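Local coordinates for fructokinase (Vibrio cholerae serotype O1, PDB 5EYN), which catalyses the ATP-dependent phosphorylation of fructose, as a sugar kinase of the PfkB family within the ribokinase clan, at residues Met18-Leu23 against Ser58-Phe63; Ala48-Ala53 against Ala267-Leu272; Leu139-Ile144 against Ala157-Met162; Asp198-Ser203 against Phe226-Val231. All blocks are in the same frame, centred on the assembly; numbering follows the deposited sequence.

Contact 1. Residues Met18-Leu23 against Ser58-Phe63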
# COMPACT_ATOMS: atom_id res chain seq x y z
N MET A 18 19.31 -32.51 -9.21
CA MET A 18 18.59 -31.50 -8.44
C MET A 18 17.41 -30.97 -9.24
O MET A 18 17.56 -30.28 -10.25
CB MET A 18 19.52 -30.35 -8.08
CG MET A 18 18.85 -29.29 -7.24
SD MET A 18 20.04 -28.40 -6.23
CE MET A 18 21.05 -27.64 -7.50
N SER A 19 16.21 -31.29 -8.77
CA SER A 19 15.02 -30.96 -9.52
C SER A 19 14.64 -29.49 -9.29
O SER A 19 14.81 -28.96 -8.19
CB SER A 19 13.89 -31.90 -9.12
OG SER A 19 14.30 -33.25 -9.31
N ARG A 20 14.18 -28.84 -10.34
CA ARG A 20 13.72 -27.46 -10.24
C ARG A 20 12.42 -27.40 -9.46
O ARG A 20 11.52 -28.22 -9.68
CB ARG A 20 13.47 -26.89 -11.63
CG ARG A 20 12.95 -25.47 -11.62
CD ARG A 20 12.78 -24.93 -13.03
NE ARG A 20 14.07 -24.65 -13.66
CZ ARG A 20 14.61 -25.36 -14.65
NH1 ARG A 20 14.00 -26.42 -15.16
NH2 ARG A 20 15.79 -25.01 -15.14
N VAL A 21 12.34 -26.44 -8.54
CA VAL A 21 11.10 -26.13 -7.85
C VAL A 21 10.58 -24.80 -8.37
O VAL A 21 11.26 -23.77 -8.26
CB VAL A 21 11.30 -26.05 -6.33
CG1 VAL A 21 9.97 -25.78 -5.63
CG2 VAL A 21 11.96 -27.31 -5.80
N TRP A 22 9.38 -24.83 -8.95
CA TRP A 22 8.68 -23.63 -9.40
C TRP A 22 7.80 -23.12 -8.28
O TRP A 22 7.08 -23.89 -7.65
CB TRP A 22 7.78 -23.97 -10.59
CG TRP A 22 8.48 -24.21 -11.89
CD1 TRP A 22 8.74 -25.43 -12.46
CD2 TRP A 22 9.01 -23.23 -12.79
NE1 TRP A 22 9.38 -25.26 -13.65
CE2 TRP A 22 9.57 -23.92 -13.88
CE3 TRP A 22 9.08 -21.83 -12.77
CZ2 TRP A 22 10.18 -23.27 -14.94
CZ3 TRP A 22 9.69 -21.19 -13.83
CH2 TRP A 22 10.23 -21.90 -14.89
N LEU A 23 7.85 -21.82 -8.07
CA LEU A 23 7.01 -21.11 -7.12
C LEU A 23 6.18 -20.12 -7.91
O LEU A 23 6.67 -19.48 -8.83
CB LEU A 23 7.87 -20.37 -6.08
CG LEU A 23 8.76 -21.15 -5.10
CD1 LEU A 23 8.03 -22.28 -4.44
CD2 LEU A 23 10.00 -21.70 -5.82
N SER A 58 20.97 -23.71 -1.53
CA SER A 58 21.69 -24.13 -2.74
C SER A 58 20.80 -24.92 -3.71
O SER A 58 21.30 -25.60 -4.60
CB SER A 58 22.97 -24.91 -2.39
OG SER A 58 22.71 -26.29 -2.35
N GLY A 59 19.49 -24.82 -3.54
CA GLY A 59 18.57 -25.49 -4.44
C GLY A 59 18.26 -24.67 -5.67
O GLY A 59 18.69 -23.53 -5.83
N ARG A 60 17.48 -25.28 -6.55
CA ARG A 60 17.13 -24.71 -7.83
C ARG A 60 15.68 -24.26 -7.78
O ARG A 60 14.78 -25.07 -7.94
CB ARG A 60 17.30 -25.79 -8.90
CG ARG A 60 17.19 -25.31 -10.31
CD ARG A 60 17.23 -26.51 -11.21
NE ARG A 60 17.55 -26.20 -12.60
CZ ARG A 60 17.63 -27.12 -13.55
NH1 ARG A 60 17.93 -26.77 -14.79
NH2 ARG A 60 17.42 -28.40 -13.25
N SER A 61 15.46 -22.98 -7.57
CA SER A 61 14.10 -22.47 -7.50
C SER A 61 13.89 -21.41 -8.59
O SER A 61 14.82 -20.73 -9.02
CB SER A 61 13.79 -21.93 -6.10
OG SER A 61 14.56 -20.79 -5.83
N ALA A 62 12.65 -21.31 -9.03
CA ALA A 62 12.27 -20.40 -10.11
C ALA A 62 10.89 -19.89 -9.79
O ALA A 62 10.08 -20.64 -9.29
CB ALA A 62 12.28 -21.12 -11.45
N PHE A 63 10.64 -18.62 -10.08
CA PHE A 63 9.38 -17.99 -9.72
C PHE A 63 8.68 -17.52 -10.97
O PHE A 63 9.31 -16.94 -11.85
CB PHE A 63 9.66 -16.78 -8.83
CG PHE A 63 8.43 -16.14 -8.23
CD1 PHE A 63 8.04 -16.48 -6.95
CD2 PHE A 63 7.69 -15.21 -8.92
CE1 PHE A 63 6.94 -15.90 -6.37
CE2 PHE A 63 6.57 -14.63 -8.35
CZ PHE A 63 6.21 -14.98 -7.07
O HOH W 1 16.32 -27.91 -6.12
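Val21, Trp22 and Leu23 run parallel to Ser61, Ala62 and Phe63, paired in that order, with the two short strands 4.6 Å apart at their axes and inclined by 26°. Three backbone bonds stitch them: Val21 N to Arg60 O, Ala62 N to Val21 O, and Leu23 N to Ala62 O. Upstream the chains diverge, and a water bridges Ser19 O and Arg60 N. On one face of the sheet the methyl of Ala62 sits over the six-membered ring of Trp22, a CH-pi contact with CB 3.9 Å from the ring centroid, displaced toward the CE3-CZ3 side. Arg20 CD lies over the indole as well, while Trp22 NE1 and Arg20 NH1 both bond to Glu137. These strands are adjacent members of the large, mostly parallel sheet of the ribokinase fold, and helix 46-56 makes the crossover leading into the second of them. Against that helix, on the other face, Leu23 CD2 meets Ser61 CB at 3.8 Å and Leu23 CB meets Phe63 CD1 at 4.0 Å; Ser61 OG bonds to Ala51 O. Arg60 runs extended from CG to NE (chi3 -162°), its guanidinium coming beside that of Arg20 with the planes 50° apart. Arg20 NH2 lies over a face of the Arg60 group, doubtfully close to Arg60 NH1 for two donors; the Glu137 salt bridge probably eases the like charges.

Contact 2. Residues Ala48-Ala53 against Ala267-Leu272. With FRU (beta-D-fructofuranose), chain B; ADP (adenosine-5'-diphosphate), chain E.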
# COMPACT_ATOMS: atom_id res chain seq x y z
N ALA A 48 7.38 -16.33 -2.74
CA ALA A 48 8.71 -15.72 -2.91
C ALA A 48 9.63 -16.14 -1.76
O ALA A 48 10.81 -16.46 -1.97
CB ALA A 48 8.58 -14.21 -2.98
N ASN A 49 9.08 -16.17 -0.56
CA ASN A 49 9.82 -16.61 0.62
C ASN A 49 10.29 -18.03 0.44
O ASN A 49 11.45 -18.35 0.73
CB ASN A 49 8.92 -16.53 1.86
CG ASN A 49 8.48 -15.13 2.20
OD1 ASN A 49 9.13 -14.15 1.85
ND2 ASN A 49 7.39 -15.02 2.93
N VAL A 50 9.42 -18.91 -0.04
CA VAL A 50 9.80 -20.29 -0.27
C VAL A 50 10.92 -20.39 -1.32
O VAL A 50 11.88 -21.15 -1.17
CB VAL A 50 8.59 -21.15 -0.68
CG1 VAL A 50 9.04 -22.56 -0.99
CG2 VAL A 50 7.55 -21.17 0.44
N ALA A 51 10.77 -19.62 -2.40
CA ALA A 51 11.76 -19.62 -3.46
C ALA A 51 13.13 -19.26 -2.90
O ALA A 51 14.13 -19.90 -3.20
CB ALA A 51 11.38 -18.65 -4.57
N VAL A 52 13.18 -18.20 -2.09
CA VAL A 52 14.44 -17.74 -1.56
C VAL A 52 14.97 -18.76 -0.55
O VAL A 52 16.17 -19.00 -0.51
CB VAL A 52 14.27 -16.35 -0.94
CG1 VAL A 52 15.50 -15.93 -0.16
CG2 VAL A 52 13.99 -15.32 -2.03
N ALA A 53 14.10 -19.38 0.24
CA ALA A 53 14.55 -20.37 1.20
C ALA A 53 15.26 -21.50 0.48
O ALA A 53 16.31 -21.97 0.93
CB ALA A 53 13.41 -20.93 1.98
N ALA A 267 9.60 -20.75 5.48
CA ALA A 267 10.96 -21.26 5.66
C ALA A 267 10.91 -22.78 5.82
O ALA A 267 11.71 -23.53 5.27
CB ALA A 267 11.58 -20.63 6.89
N PHE A 268 9.94 -23.23 6.61
CA PHE A 268 9.66 -24.65 6.80
C PHE A 268 9.43 -25.34 5.46
O PHE A 268 10.08 -26.33 5.13
CB PHE A 268 8.45 -24.79 7.72
CG PHE A 268 8.06 -26.22 8.01
CD1 PHE A 268 8.44 -26.84 9.20
CD2 PHE A 268 7.31 -26.94 7.10
CE1 PHE A 268 8.07 -28.15 9.46
CE2 PHE A 268 6.96 -28.26 7.35
CZ PHE A 268 7.33 -28.86 8.53
N VAL A 269 8.53 -24.79 4.65
CA VAL A 269 8.25 -25.38 3.36
C VAL A 269 9.49 -25.37 2.49
O VAL A 269 9.76 -26.33 1.76
CB VAL A 269 7.09 -24.63 2.66
CG1 VAL A 269 6.94 -25.06 1.21
CG2 VAL A 269 5.83 -24.85 3.43
N GLY A 270 10.25 -24.29 2.53
CA GLY A 270 11.48 -24.22 1.77
C GLY A 270 12.47 -25.33 2.09
O GLY A 270 13.03 -25.95 1.19
N GLY A 271 12.67 -25.59 3.38
CA GLY A 271 13.55 -26.69 3.75
C GLY A 271 13.01 -28.04 3.31
O GLY A 271 13.75 -28.89 2.80
N LEU A 272 11.71 -28.24 3.52
CA LEU A 272 11.04 -29.46 3.11
C LEU A 272 11.23 -29.70 1.63
O LEU A 272 11.70 -30.76 1.20
CB LEU A 272 9.56 -29.35 3.43
CG LEU A 272 8.70 -30.54 3.03
CD1 LEU A 272 9.06 -31.76 3.84
CD2 LEU A 272 7.23 -30.21 3.21
C1 FRU B . 1.20 -13.26 2.03
C2 FRU B . 1.99 -13.10 3.32
C3 FRU B . 3.16 -12.14 3.30
C4 FRU B . 4.20 -12.79 4.15
C5 FRU B . 3.88 -14.23 3.98
C6 FRU B . 4.18 -15.08 5.18
O1 FRU B . 1.96 -13.86 1.03
O2 FRU B . 1.07 -12.69 4.29
O3 FRU B . 2.70 -10.89 3.74
O4 FRU B . 5.50 -12.54 3.73
O5 FRU B . 2.51 -14.35 3.64
O6 FRU B . 3.84 -16.43 4.96
PB ADP E . 4.57 -18.90 10.14
O1B ADP E . 5.40 -18.44 8.97
O2B ADP E . 3.12 -19.02 9.75
O3B ADP E . 4.72 -17.89 11.25
PA ADP E . 4.77 -20.94 12.02
O1A ADP E . 5.05 -19.82 13.00
O2A ADP E . 3.27 -21.19 12.05
O3A ADP E . 5.13 -20.31 10.62
O5' ADP E . 5.50 -22.32 12.41
C5' ADP E . 5.99 -23.17 11.44
C4' ADP E . 7.25 -23.92 11.81
O4' ADP E . 8.24 -23.02 12.25
C3' ADP E . 7.11 -24.96 12.86
O3' ADP E . 6.66 -26.17 12.33
C2' ADP E . 8.49 -25.06 13.36
O2' ADP E . 9.32 -25.78 12.53
C1' ADP E . 8.92 -23.65 13.30
N9 ADP E . 8.70 -22.90 14.50
C8 ADP E . 7.74 -21.99 14.74
N7 ADP E . 7.87 -21.49 15.96
C5 ADP E . 8.92 -22.07 16.54
C6 ADP E . 9.55 -21.97 17.77
N6 ADP E . 9.06 -21.08 18.78
N1 ADP E . 10.61 -22.73 18.03
C2 ADP E . 11.12 -23.59 17.13
N3 ADP E . 10.54 -23.72 15.91
C4 ADP E . 9.46 -22.98 15.62
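This is a close helix-helix packing, wholly buried near the middle of the chain, where Val50 and Ala53 of helix 46-56 meet Val269 and Gly270 of helix 264-278. The axes of the two short segments approach to 7.9 Å and are inclined by 44°, with the CA atoms of Val50 and Gly270 just 4.7 Å apart. Gly270 makes that spacing possible: Ala53 CB lies 3.8 Å from Gly270 CA, on the side that faces helix 46-56, where the glycine has no side chain. Beside it, chi1 of Val269 (170°) holds CG1 anti to the backbone N, where both methyls of Val50 meet it, the Val50 CG1 contact to Val269 CG1 being 3.9 Å; Val50 CG1 also rests near Gly270 CA. Both helices pack on the central sheet of the ribokinase fold, with His140 of strand 138-142 touching Val50 and Val269 alike. Each also serves a ligand. Asn49 ND2 donates to O4 of the bound fructose at 3.2 Å, with an N-H...O angle of 156°, and bonds to Asp266 OD2 as well; Asp266, just ahead of 267-272, itself bonds to the sugar. From helix 264-278, Phe268 reaches the nucleotide with CD1 3.6 Å from O2' of ADP, the ribose hydroxyl lying at the ring edge near its plane.

Contact 3. Residues Leu139-Ile144 against Ala157-Met162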
# COMPACT_ATOMS: atom_id res chain seq x y z
N LEU A 139 6.00 -27.89 -8.24
CA LEU A 139 5.29 -26.62 -8.25
C LEU A 139 4.70 -26.42 -6.86
O LEU A 139 3.99 -27.29 -6.36
CB LEU A 139 4.16 -26.65 -9.28
CG LEU A 139 3.23 -25.44 -9.29
CD1 LEU A 139 3.96 -24.21 -9.76
CD2 LEU A 139 2.03 -25.72 -10.20
N HIS A 140 5.01 -25.28 -6.24
CA HIS A 140 4.42 -24.93 -4.95
C HIS A 140 3.52 -23.71 -5.07
O HIS A 140 3.88 -22.71 -5.70
CB HIS A 140 5.52 -24.65 -3.93
CG HIS A 140 5.00 -24.27 -2.59
ND1 HIS A 140 4.40 -25.17 -1.74
CD2 HIS A 140 4.95 -23.07 -1.96
CE1 HIS A 140 4.01 -24.55 -0.64
NE2 HIS A 140 4.35 -23.27 -0.74
N VAL A 141 2.35 -23.82 -4.43
CA VAL A 141 1.27 -22.85 -4.50
C VAL A 141 0.71 -22.58 -3.11
O VAL A 141 0.68 -23.49 -2.28
CB VAL A 141 0.10 -23.42 -5.42
CG1 VAL A 141 -1.11 -22.49 -5.47
CG2 VAL A 141 0.61 -23.73 -6.82
N CYS A 142 0.28 -21.34 -2.87
CA CYS A 142 -0.47 -20.94 -1.67
C CYS A 142 -1.83 -20.40 -2.07
O CYS A 142 -2.08 -20.10 -3.24
CB CYS A 142 0.29 -19.88 -0.87
SG CYS A 142 1.91 -20.42 -0.27
N SER A 143 -2.72 -20.27 -1.10
CA SER A 143 -4.09 -19.95 -1.44
C SER A 143 -4.33 -18.55 -1.97
O SER A 143 -5.35 -18.34 -2.62
CB SER A 143 -5.04 -20.22 -0.29
OG SER A 143 -4.85 -19.28 0.73
N ILE A 144 -3.46 -17.58 -1.72
CA ILE A 144 -3.70 -16.27 -2.27
C ILE A 144 -3.77 -16.35 -3.79
O ILE A 144 -4.52 -15.60 -4.43
CB ILE A 144 -2.65 -15.25 -1.77
CG1 ILE A 144 -3.08 -14.73 -0.41
CG2 ILE A 144 -2.48 -14.09 -2.76
CD1 ILE A 144 -2.12 -13.72 0.19
N ALA A 157 -4.89 -24.19 -13.67
CA ALA A 157 -4.38 -24.71 -14.94
C ALA A 157 -2.92 -25.08 -14.80
O ALA A 157 -2.50 -26.11 -15.30
CB ALA A 157 -4.58 -23.70 -16.06
N ALA A 158 -2.14 -24.25 -14.11
CA ALA A 158 -0.73 -24.55 -13.91
C ALA A 158 -0.58 -25.86 -13.15
O ALA A 158 0.24 -26.69 -13.50
CB ALA A 158 -0.04 -23.43 -13.16
N ILE A 159 -1.39 -26.06 -12.11
CA ILE A 159 -1.37 -27.30 -11.36
C ILE A 159 -1.69 -28.49 -12.27
O ILE A 159 -0.98 -29.50 -12.25
CB ILE A 159 -2.34 -27.24 -10.18
CG1 ILE A 159 -1.83 -26.24 -9.13
CG2 ILE A 159 -2.52 -28.59 -9.57
CD1 ILE A 159 -2.87 -25.89 -8.10
N ALA A 160 -2.75 -28.38 -13.07
CA ALA A 160 -3.13 -29.45 -13.98
C ALA A 160 -2.00 -29.76 -14.96
O ALA A 160 -1.75 -30.92 -15.29
CB ALA A 160 -4.41 -29.11 -14.73
N GLN A 161 -1.29 -28.72 -15.41
CA GLN A 161 -0.20 -28.92 -16.38
C GLN A 161 1.01 -29.58 -15.74
O GLN A 161 1.66 -30.44 -16.34
CB GLN A 161 0.18 -27.59 -17.03
CG GLN A 161 -0.88 -27.03 -17.96
CD GLN A 161 -0.63 -25.59 -18.33
OE1 GLN A 161 0.50 -25.12 -18.34
NE2 GLN A 161 -1.69 -24.88 -18.64
N MET A 162 1.31 -29.21 -14.50
CA MET A 162 2.42 -29.85 -13.82
C MET A 162 2.12 -31.33 -13.57
O MET A 162 2.98 -32.18 -13.77
CB MET A 162 2.74 -29.14 -12.49
CG MET A 162 3.95 -29.74 -11.80
SD MET A 162 5.45 -29.71 -12.79
CE MET A 162 6.08 -28.08 -12.38
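Leu139 lays its CD2 methyl over the backbone of Ala158 and Ile159, midway along helix 151-165, 3.9 Å from Ile159 CA and about as far from Ala158 O. Its CB points from the strand toward the helix, and chi1 (174°) sets CG anti to the backbone N; CD2 also meets Ile159 CG1 at 4.0 Å. The other end of the same side chain is taken by Met162, whose chain bends at chi2 and chi3: its terminal CE comes 3.9 Å from Leu139 CB, and its CG approaches that CB too. Two residues along the strand, Val141 presents CG2 to Ile159 CG1 at 4.2 Å, so that Ile159 CG1 touches both strand side chains. The side chains pack apolarly within a beta-alpha-beta crossover, strand 138-142, helix 151-165 and strand 168-172, in which the helix runs back at 155° to the first strand, with the short axes 9.7 Å apart. Strands on both sides add to the layer: Trp22 of strand 21-24 touches Leu139 and Met162, whereas Val169 of strand 168-172 packs on Ile159. His140 points to the opposite face of the sheet, where helix 264-278 packs against it through Val269 and Leu273.

Contact 4. Residues Asp198-Ser203 against Phe226-Val231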
# COMPACT_ATOMS: atom_id res chain seq x y z
N ASP A 198 0.37 -33.34 -4.17
CA ASP A 198 1.16 -34.44 -3.62
C ASP A 198 1.56 -34.21 -2.17
O ASP A 198 1.64 -35.15 -1.39
CB ASP A 198 2.41 -34.62 -4.46
CG ASP A 198 2.10 -35.04 -5.86
OD1 ASP A 198 1.81 -36.25 -6.04
OD2 ASP A 198 2.14 -34.19 -6.77
N VAL A 199 1.82 -32.95 -1.84
CA VAL A 199 2.22 -32.55 -0.50
C VAL A 199 1.35 -31.38 -0.07
O VAL A 199 1.20 -30.42 -0.83
CB VAL A 199 3.69 -32.08 -0.51
CG1 VAL A 199 4.13 -31.59 0.88
CG2 VAL A 199 4.61 -33.19 -0.97
N VAL A 200 0.78 -31.46 1.13
CA VAL A 200 0.03 -30.34 1.66
C VAL A 200 0.55 -30.06 3.06
O VAL A 200 0.70 -30.99 3.87
CB VAL A 200 -1.48 -30.62 1.71
CG1 VAL A 200 -2.23 -29.40 2.22
CG2 VAL A 200 -1.99 -31.04 0.35
N LYS A 201 0.83 -28.79 3.33
CA LYS A 201 1.27 -28.33 4.64
C LYS A 201 0.19 -27.40 5.19
O LYS A 201 -0.22 -26.46 4.50
CB LYS A 201 2.60 -27.60 4.53
CG LYS A 201 3.15 -27.07 5.87
CD LYS A 201 2.54 -25.71 6.24
CE LYS A 201 3.38 -24.88 7.16
NZ LYS A 201 2.94 -23.47 7.17
N PHE A 202 -0.26 -27.71 6.40
CA PHE A 202 -1.22 -26.90 7.12
C PHE A 202 -0.59 -26.47 8.43
O PHE A 202 0.17 -27.23 9.01
CB PHE A 202 -2.44 -27.72 7.57
CG PHE A 202 -3.23 -28.39 6.47
CD1 PHE A 202 -4.27 -27.74 5.84
CD2 PHE A 202 -2.99 -29.71 6.17
CE1 PHE A 202 -5.04 -28.38 4.89
CE2 PHE A 202 -3.77 -30.37 5.22
CZ PHE A 202 -4.78 -29.69 4.57
N SER A 203 -0.95 -25.30 8.94
CA SER A 203 -0.81 -25.10 10.37
C SER A 203 -1.95 -25.85 11.03
O SER A 203 -2.96 -26.18 10.40
CB SER A 203 -0.88 -23.63 10.74
OG SER A 203 -2.21 -23.19 10.65
N PHE A 226 -8.92 -38.01 0.56
CA PHE A 226 -8.13 -37.31 -0.45
C PHE A 226 -6.91 -38.15 -0.85
O PHE A 226 -6.32 -37.94 -1.91
CB PHE A 226 -7.70 -35.94 0.07
CG PHE A 226 -8.83 -34.94 0.19
CD1 PHE A 226 -8.82 -33.78 -0.56
CD2 PHE A 226 -9.90 -35.15 1.05
CE1 PHE A 226 -9.85 -32.85 -0.46
CE2 PHE A 226 -10.94 -34.23 1.15
CZ PHE A 226 -10.90 -33.08 0.39
N GLN A 227 -6.54 -39.12 -0.01
CA GLN A 227 -5.36 -39.96 -0.25
C GLN A 227 -4.17 -39.08 -0.64
O GLN A 227 -3.47 -39.34 -1.61
CB GLN A 227 -5.64 -41.05 -1.32
CG GLN A 227 -6.58 -42.19 -0.87
CD GLN A 227 -5.91 -43.31 -0.05
OE1 GLN A 227 -4.67 -43.40 0.03
NE2 GLN A 227 -6.73 -44.16 0.56
N ILE A 228 -3.95 -38.02 0.15
CA ILE A 228 -2.81 -37.13 -0.05
C ILE A 228 -1.55 -37.88 0.36
O ILE A 228 -1.47 -38.40 1.46
CB ILE A 228 -2.93 -35.85 0.81
CG1 ILE A 228 -4.25 -35.11 0.52
CG2 ILE A 228 -1.79 -34.91 0.54
CD1 ILE A 228 -4.61 -34.15 1.61
N PRO A 229 -0.55 -37.94 -0.53
CA PRO A 229 0.65 -38.72 -0.23
C PRO A 229 1.40 -38.24 1.01
O PRO A 229 1.84 -39.07 1.81
CB PRO A 229 1.49 -38.54 -1.50
CG PRO A 229 0.50 -38.31 -2.57
CD PRO A 229 -0.58 -37.49 -1.93
N LEU A 230 1.51 -36.93 1.19
CA LEU A 230 2.20 -36.39 2.34
C LEU A 230 1.48 -35.16 2.86
O LEU A 230 1.30 -34.19 2.14
CB LEU A 230 3.63 -36.01 1.97
CG LEU A 230 4.43 -35.24 3.03
CD1 LEU A 230 4.52 -36.02 4.35
CD2 LEU A 230 5.82 -34.94 2.50
N VAL A 231 1.07 -35.22 4.12
CA VAL A 231 0.49 -34.09 4.81
C VAL A 231 1.39 -33.77 5.98
O VAL A 231 1.82 -34.65 6.73
CB VAL A 231 -0.94 -34.39 5.33
CG1 VAL A 231 -1.43 -33.30 6.26
CG2 VAL A 231 -1.91 -34.55 4.18
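Val199 and Leu230 lie side by side and point the same way; Leu230 CG is anti to its backbone N (chi1 172°), and its CD2 branch lies 4.1 Å from Val199 CG2. Their backbones are joined in parallel register: Leu230 N donates to Asp198 O at 3.1 Å, and Val200 N to Leu230 O at 3.0 Å. On the other face of the sheet Val200 CG2 meets Ile228 CG2 at 3.9 Å, the two side chains crossing at about a right angle. Farther along that face, Val231 CG1 comes in at the edge of the Phe202 ring, in its plane and 3.9 Å from CE2, while Val200 CG1 from the same strand covers a face of the ring near its rim. Pro229 packs CD against Asp198 O at 3.3 Å, where the chain turns into the strand.

Beyond this shell, Ile223 packs on Ile228 and Phe202, and Val242 and Thr244 of strand 240-244 touch Leu230. Asp198 OD2 accepts from Val169 N, tying the strand start to its other neighbour. Strand 199-203 ends at Ser203, the N-cap of the following helix, and helices 204-211 and 216-222 carry the chain over to strand 230-234: a parallel crossover connection within the central sheet of the ribokinase fold.

Contacts 1, 3 and 4 all reach the same large sheet, while contact 2 packs two helices on one side of it. Strands 21-24 and 138-142 are neighbours, so contacts 1 and 3 touch directly: Trp22 O is 2.9 Å from His140 N, a probable hydrogen bond. Leu23 CD1 packs 3.6 Å from Val50 CG1, and Val269 CG1 lies 3.5 Å from His140 CE1, linking contact 2 to contacts 1 and 3. Contact 2 reaches contact 4 through Leu272 CD2, 4.1 Å from Val199 CG1. Contacts 1 and 4 stay apart, about 10 Å between nearest atoms. Fructose and ADP meet contact 2, and fructose also touches Ile144 of contact 3.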